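Local coordinates for foldase protein PrsA (Streptococcus pneumoniae, PDB 5TVL) that probably helps secreted proteins to fold outside the cell after translocation, as a membrane-bound peptidyl-prolyl cis-trans isomerase, at residues Tyr116-Asn128 with Thr156-Asp170. Numbering follows the deposited sequence.
Sequences YTPDVTAQIIRLN and TDEKTKENGGEITFD
Val120 with Phe169 and Ala122 with Ile167 form hydrogen-bonded antiparallel pairs at one side of the sheet in the parvulin-type (PpiC) isomerase domain, where strand 166-169 is an outermost strand of the sheet within this chain and strand 120-127 separates it from strand 207-216. The register follows from the two reciprocal backbone bonds of each pair; in the latter, Ile167 N reaches Ala122 O at 2.7 Å. One further bond, Ile124 N to Gly165 O, 2.9 Å, extends the ladder past strand 166-169 into the type I' turn of Asn163-Glu166, and its donor stands above the carbonyl plane. Just before the short, weakly bonded helix at about 158-161, Thr156 N donates to Arg126 O.

On one face of the sheet, Val120 CG2 sits over the Phe169 ring, 4.2 Å from its centroid and 23° off the normal, a CH-pi contact displaced toward the rim. Chi1 of 59° sets Ile124 CG1 between its backbone N and carbonyl carbon, and CD1 meets Thr160 CG2 at 3.8 Å. On the other face, Thr121 CG2 packs against Glu166 CG.

Arg126 bends at chi3 (69°), laying one guanidinium face over Asp157 CB; its NH2 bonds Tyr204 OH of the second subunit. At the opposite end, Tyr116 OH gives Asp170 OD1 a weak hydrogen bond, and Asp119 OD1 also lies near that Asp170 OD1. Back at the Arg126 end, Thr156 OG1 donates to Asn128 OD1 at 2.9 Å from above the amide carbonyl plane.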
loop_
_atom_site.group_PDB
_atom_site.type_symbol
_atom_site.label_atom_id
_atom_site.label_comp_id
_atom_site.label_asym_id
_atom_site.label_seq_id
_atom_site.Cartn_x
_atom_site.Cartn_y
_atom_site.Cartn_z
ATOM N N TYR A 116 14.795 11.393 -1.201
ATOM C CA TYR A 116 14.333 11.737 -2.552
ATOM C C TYR A 116 15.490 11.856 -3.544
ATOM O O TYR A 116 16.535 12.415 -3.221
ATOM C CB TYR A 116 13.541 13.047 -2.517
ATOM C CG TYR A 116 13.082 13.566 -3.866
ATOM C CD1 TYR A 116 11.912 13.094 -4.461
ATOM C CD2 TYR A 116 13.811 14.549 -4.538
ATOM C CE1 TYR A 116 11.487 13.580 -5.692
ATOM C CE2 TYR A 116 13.396 15.037 -5.766
ATOM C CZ TYR A 116 12.237 14.552 -6.340
ATOM O OH TYR A 116 11.833 15.044 -7.557
ATOM N N THR A 117 15.268 11.336 -4.752
ATOM C CA THR A 117 16.206 11.428 -5.872
ATOM C C THR A 117 15.477 12.166 -7.003
ATOM O O THR A 117 14.354 11.793 -7.347
ATOM C CB THR A 117 16.634 10.029 -6.359
ATOM O OG1 THR A 117 16.978 9.212 -5.235
ATOM C CG2 THR A 117 17.827 10.108 -7.299
ATOM N N PRO A 118 16.107 13.209 -7.587
ATOM C CA PRO A 118 15.402 14.062 -8.552
ATOM C C PRO A 118 15.156 13.400 -9.909
ATOM O O PRO A 118 15.586 12.265 -10.137
ATOM C CB PRO A 118 16.343 15.259 -8.696
ATOM C CG PRO A 118 17.695 14.669 -8.503
ATOM C CD PRO A 118 17.521 13.613 -7.447
ATOM N N ASP A 119 14.459 14.117 -10.792
ATOM C CA ASP A 119 14.081 13.591 -12.109
ATOM C C ASP A 119 15.289 13.089 -12.896
ATOM O O ASP A 119 16.294 13.787 -13.012
ATOM C CB ASP A 119 13.317 14.642 -12.945
ATOM C CG ASP A 119 11.813 14.644 -12.672
ATOM O OD1 ASP A 119 11.195 13.558 -12.668
ATOM O OD2 ASP A 119 11.240 15.737 -12.484
ATOM N N VAL A 120 15.187 11.862 -13.396
ATOM C CA VAL A 120 16.151 11.308 -14.340
ATOM C C VAL A 120 15.378 10.836 -15.571
ATOM O O VAL A 120 14.291 10.267 -15.450
ATOM C CB VAL A 120 16.995 10.158 -13.724
ATOM C CG1 VAL A 120 17.560 10.581 -12.374
ATOM C CG2 VAL A 120 16.202 8.862 -13.581
ATOM N N THR A 121 15.922 11.113 -16.750
ATOM C CA THR A 121 15.385 10.575 -17.993
ATOM C C THR A 121 16.094 9.255 -18.278
ATOM O O THR A 121 17.263 9.072 -17.923
ATOM C CB THR A 121 15.581 11.553 -19.166
ATOM O OG1 THR A 121 15.128 12.857 -18.781
ATOM C CG2 THR A 121 14.800 11.094 -20.397
ATOM N N ALA A 122 15.372 8.332 -18.902
ATOM C CA ALA A 122 15.917 7.024 -19.249
ATOM C C ALA A 122 15.044 6.353 -20.288
ATOM O O ALA A 122 13.910 6.777 -20.520
ATOM C CB ALA A 122 16.021 6.145 -18.009
ATOM N N GLN A 123 15.586 5.307 -20.905
ATOM C CA GLN A 123 14.857 4.493 -21.870
ATOM C C GLN A 123 14.742 3.077 -21.324
ATOM O O GLN A 123 15.746 2.493 -20.915
ATOM C CB GLN A 123 15.577 4.493 -23.217
ATOM C CG GLN A 123 15.664 5.869 -23.864
ATOM C CD GLN A 123 16.619 5.906 -25.040
ATOM O OE1 GLN A 123 16.691 4.963 -25.827
ATOM N NE2 GLN A 123 17.354 7.004 -25.171
ATOM N N ILE A 124 13.521 2.538 -21.310
ATOM C CA ILE A 124 13.255 1.196 -20.778
ATOM C C ILE A 124 12.759 0.261 -21.877
ATOM O O ILE A 124 12.190 0.711 -22.871
ATOM C CB ILE A 124 12.259 1.208 -19.586
ATOM C CG1 ILE A 124 10.898 1.810 -19.970
ATOM C CG2 ILE A 124 12.849 1.976 -18.410
ATOM C CD1 ILE A 124 9.835 1.626 -18.906
ATOM N N ILE A 125 12.997 -1.037 -21.688
ATOM C CA ILE A 125 12.505 -2.089 -22.589
ATOM C C ILE A 125 11.911 -3.224 -21.741
ATOM O O ILE A 125 12.652 -4.037 -21.185
ATOM C CB ILE A 125 13.628 -2.645 -23.510
ATOM C CG1 ILE A 125 14.343 -1.503 -24.244
ATOM C CG2 ILE A 125 13.060 -3.643 -24.519
ATOM C CD1 ILE A 125 15.496 -1.943 -25.120
ATOM N N ARG A 126 10.581 -3.267 -21.640
ATOM C CA ARG A 126 9.882 -4.348 -20.931
ATOM C C ARG A 126 9.724 -5.574 -21.842
ATOM O O ARG A 126 9.448 -5.433 -23.035
ATOM C CB ARG A 126 8.514 -3.877 -20.435
ATOM C CG ARG A 126 7.881 -4.798 -19.402
ATOM C CD ARG A 126 6.589 -4.215 -18.850
ATOM N NE ARG A 126 5.517 -4.192 -19.845
ATOM C CZ ARG A 126 4.287 -3.720 -19.637
ATOM N NH1 ARG A 126 3.936 -3.216 -18.453
ATOM N NH2 ARG A 126 3.395 -3.751 -20.624
ATOM N N LEU A 127 9.898 -6.765 -21.269
ATOM C CA LEU A 127 9.868 -8.031 -22.012
ATOM C C LEU A 127 9.110 -9.111 -21.234
ATOM O O LEU A 127 9.097 -9.105 -20.000
ATOM C CB LEU A 127 11.297 -8.498 -22.290
ATOM C CG LEU A 127 12.049 -7.712 -23.378
ATOM C CD1 LEU A 127 13.424 -7.264 -22.901
ATOM C CD2 LEU A 127 12.145 -8.510 -24.672
ATOM N N ASN A 128 8.484 -10.032 -21.967
ATOM C CA ASN A 128 7.717 -11.131 -21.372
ATOM C C ASN A 128 8.592 -12.342 -21.072
ATOM O O ASN A 128 8.468 -12.939 -20.009
ATOM C CB ASN A 128 6.554 -11.541 -22.286
ATOM C CG ASN A 128 5.506 -10.451 -22.414
ATOM O OD1 ASN A 128 5.825 -9.262 -22.374
ATOM N ND2 ASN A 128 4.245 -10.848 -22.559
ATOM N N THR A 156 7.530 -4.516 -24.889
ATOM C CA THR A 156 6.116 -4.821 -24.633
ATOM C C THR A 156 5.340 -3.605 -24.118
ATOM O O THR A 156 4.139 -3.487 -24.374
ATOM C CB THR A 156 5.958 -5.958 -23.596
ATOM O OG1 THR A 156 6.793 -7.065 -23.954
ATOM C CG2 THR A 156 4.499 -6.427 -23.505
ATOM N N ASP A 157 6.015 -2.726 -23.376
ATOM C CA ASP A 157 5.388 -1.506 -22.864
ATOM C C ASP A 157 5.064 -0.593 -24.050
ATOM O O ASP A 157 5.937 0.108 -24.566
ATOM C CB ASP A 157 6.299 -0.806 -21.838
ATOM C CG ASP A 157 5.572 0.266 -21.014
ATOM O OD1 ASP A 157 4.467 0.713 -21.394
ATOM O OD2 ASP A 157 6.119 0.666 -19.964
ATOM N N GLU A 158 3.801 -0.631 -24.479
ATOM C CA GLU A 158 3.330 0.141 -25.636
ATOM C C GLU A 158 3.333 1.655 -25.395
ATOM O O GLU A 158 3.380 2.426 -26.354
ATOM C CB GLU A 158 1.919 -0.303 -26.051
ATOM C CG GLU A 158 1.799 -1.747 -26.533
ATOM C CD GLU A 158 2.224 -1.936 -27.981
ATOM O OE1 GLU A 158 3.414 -1.733 -28.288
ATOM O OE2 GLU A 158 1.367 -2.302 -28.812
ATOM N N LYS A 159 3.281 2.071 -24.125
ATOM C CA LYS A 159 3.330 3.492 -23.757
ATOM C C LYS A 159 4.703 4.097 -24.059
ATOM O O LYS A 159 4.796 5.160 -24.676
ATOM C CB LYS A 159 2.992 3.699 -22.269
ATOM C CG LYS A 159 1.664 3.111 -21.781
ATOM C CD LYS A 159 0.456 3.458 -22.648
ATOM C CE LYS A 159 0.196 4.955 -22.714
ATOM N NZ LYS A 159 -1.027 5.262 -23.501
ATOM N N THR A 160 5.760 3.409 -23.631
ATOM C CA THR A 160 7.137 3.867 -23.849
ATOM C C THR A 160 7.654 3.585 -25.265
ATOM O O THR A 160 8.478 4.343 -25.775
ATOM C CB THR A 160 8.116 3.241 -22.830
ATOM O OG1 THR A 160 8.185 1.822 -23.024
ATOM C CG2 THR A 160 7.678 3.545 -21.400
ATOM N N LYS A 161 7.168 2.508 -25.889
ATOM C CA LYS A 161 7.631 2.076 -27.224
ATOM C C LYS A 161 7.535 3.160 -28.309
ATOM O O LYS A 161 8.395 3.224 -29.193
ATOM C CB LYS A 161 6.860 0.828 -27.687
ATOM C CG LYS A 161 7.511 0.073 -28.837
ATOM C CD LYS A 161 6.662 -1.102 -29.304
ATOM C CE LYS A 161 5.597 -0.680 -30.307
ATOM N NZ LYS A 161 6.147 -0.307 -31.642
ATOM N N GLU A 162 6.503 4.003 -28.231
ATOM C CA GLU A 162 6.249 5.038 -29.246
ATOM C C GLU A 162 7.323 6.130 -29.290
ATOM O O GLU A 162 7.672 6.608 -30.372
ATOM C CB GLU A 162 4.876 5.698 -29.031
ATOM C CG GLU A 162 3.671 4.761 -29.073
ATOM C CD GLU A 162 3.566 3.952 -30.355
ATOM O OE1 GLU A 162 3.958 4.459 -31.427
ATOM O OE2 GLU A 162 3.081 2.804 -30.290
ATOM N N ASN A 163 7.844 6.506 -28.122
ATOM C CA ASN A 163 8.854 7.567 -28.001
ATOM C C ASN A 163 10.283 7.005 -27.821
ATOM O O ASN A 163 11.120 7.623 -27.154
ATOM C CB ASN A 163 8.469 8.491 -26.830
ATOM C CG ASN A 163 8.947 9.923 -27.022
ATOM O OD1 ASN A 163 8.595 10.581 -28.002
ATOM N ND2 ASN A 163 9.736 10.420 -26.074
ATOM N N GLY A 164 10.565 5.852 -28.433
ATOM C CA GLY A 164 11.873 5.199 -28.324
ATOM C C GLY A 164 12.210 4.688 -26.933
ATOM O O GLY A 164 13.366 4.746 -26.509
ATOM N N GLY A 165 11.199 4.198 -26.216
ATOM C CA GLY A 165 11.371 3.697 -24.850
ATOM C C GLY A 165 11.545 4.739 -23.751
ATOM O O GLY A 165 11.636 4.370 -22.581
ATOM N N GLU A 166 11.547 6.029 -24.100
ATOM C CA GLU A 166 11.969 7.088 -23.174
ATOM C C GLU A 166 10.946 7.363 -22.073
ATOM O O GLU A 166 9.740 7.242 -22.290
ATOM C CB GLU A 166 12.272 8.392 -23.932
ATOM C CG GLU A 166 12.866 9.500 -23.063
ATOM C CD GLU A 166 13.409 10.669 -23.865
ATOM O OE1 GLU A 166 14.297 10.448 -24.715
ATOM O OE2 GLU A 166 12.959 11.812 -23.630
ATOM N N ILE A 167 11.450 7.739 -20.898
ATOM C CA ILE A 167 10.612 8.106 -19.756
ATOM C C ILE A 167 11.409 8.925 -18.731
ATOM O O ILE A 167 12.607 8.702 -18.551
ATOM C CB ILE A 167 9.989 6.852 -19.085
ATOM C CG1 ILE A 167 8.974 7.256 -18.004
ATOM C CG2 ILE A 167 11.065 5.932 -18.512
ATOM C CD1 ILE A 167 7.960 6.178 -17.684
ATOM N N THR A 168 10.727 9.871 -18.083
ATOM C CA THR A 168 11.280 10.669 -16.985
ATOM C C THR A 168 10.574 10.271 -15.683
ATOM O O THR A 168 9.364 10.030 -15.692
ATOM C CB THR A 168 11.080 12.177 -17.248
ATOM O OG1 THR A 168 11.666 12.524 -18.508
ATOM C CG2 THR A 168 11.721 13.028 -16.156
ATOM N N PHE A 169 11.322 10.194 -14.579
ATOM C CA PHE A 169 10.742 9.846 -13.267
ATOM C C PHE A 169 11.586 10.255 -12.052
ATOM O O PHE A 169 12.810 10.347 -12.132
ATOM C CB PHE A 169 10.422 8.342 -13.190
ATOM C CG PHE A 169 11.585 7.435 -13.506
ATOM C CD1 PHE A 169 11.822 7.011 -14.812
ATOM C CD2 PHE A 169 12.426 6.970 -12.496
ATOM C CE1 PHE A 169 12.883 6.163 -15.105
ATOM C CE2 PHE A 169 13.489 6.123 -12.784
ATOM C CZ PHE A 169 13.718 5.717 -14.090
ATOM N N ASP A 170 10.898 10.502 -10.936
ATOM C CA ASP A 170 11.522 10.709 -9.629
ATOM C C ASP A 170 11.754 9.355 -8.973
ATOM O O ASP A 170 11.414 8.315 -9.532
ATOM C CB ASP A 170 10.602 11.516 -8.701
ATOM C CG ASP A 170 10.304 12.901 -9.211
ATOM O OD1 ASP A 170 11.228 13.569 -9.714
ATOM O OD2 ASP A 170 9.143 13.341 -9.071
#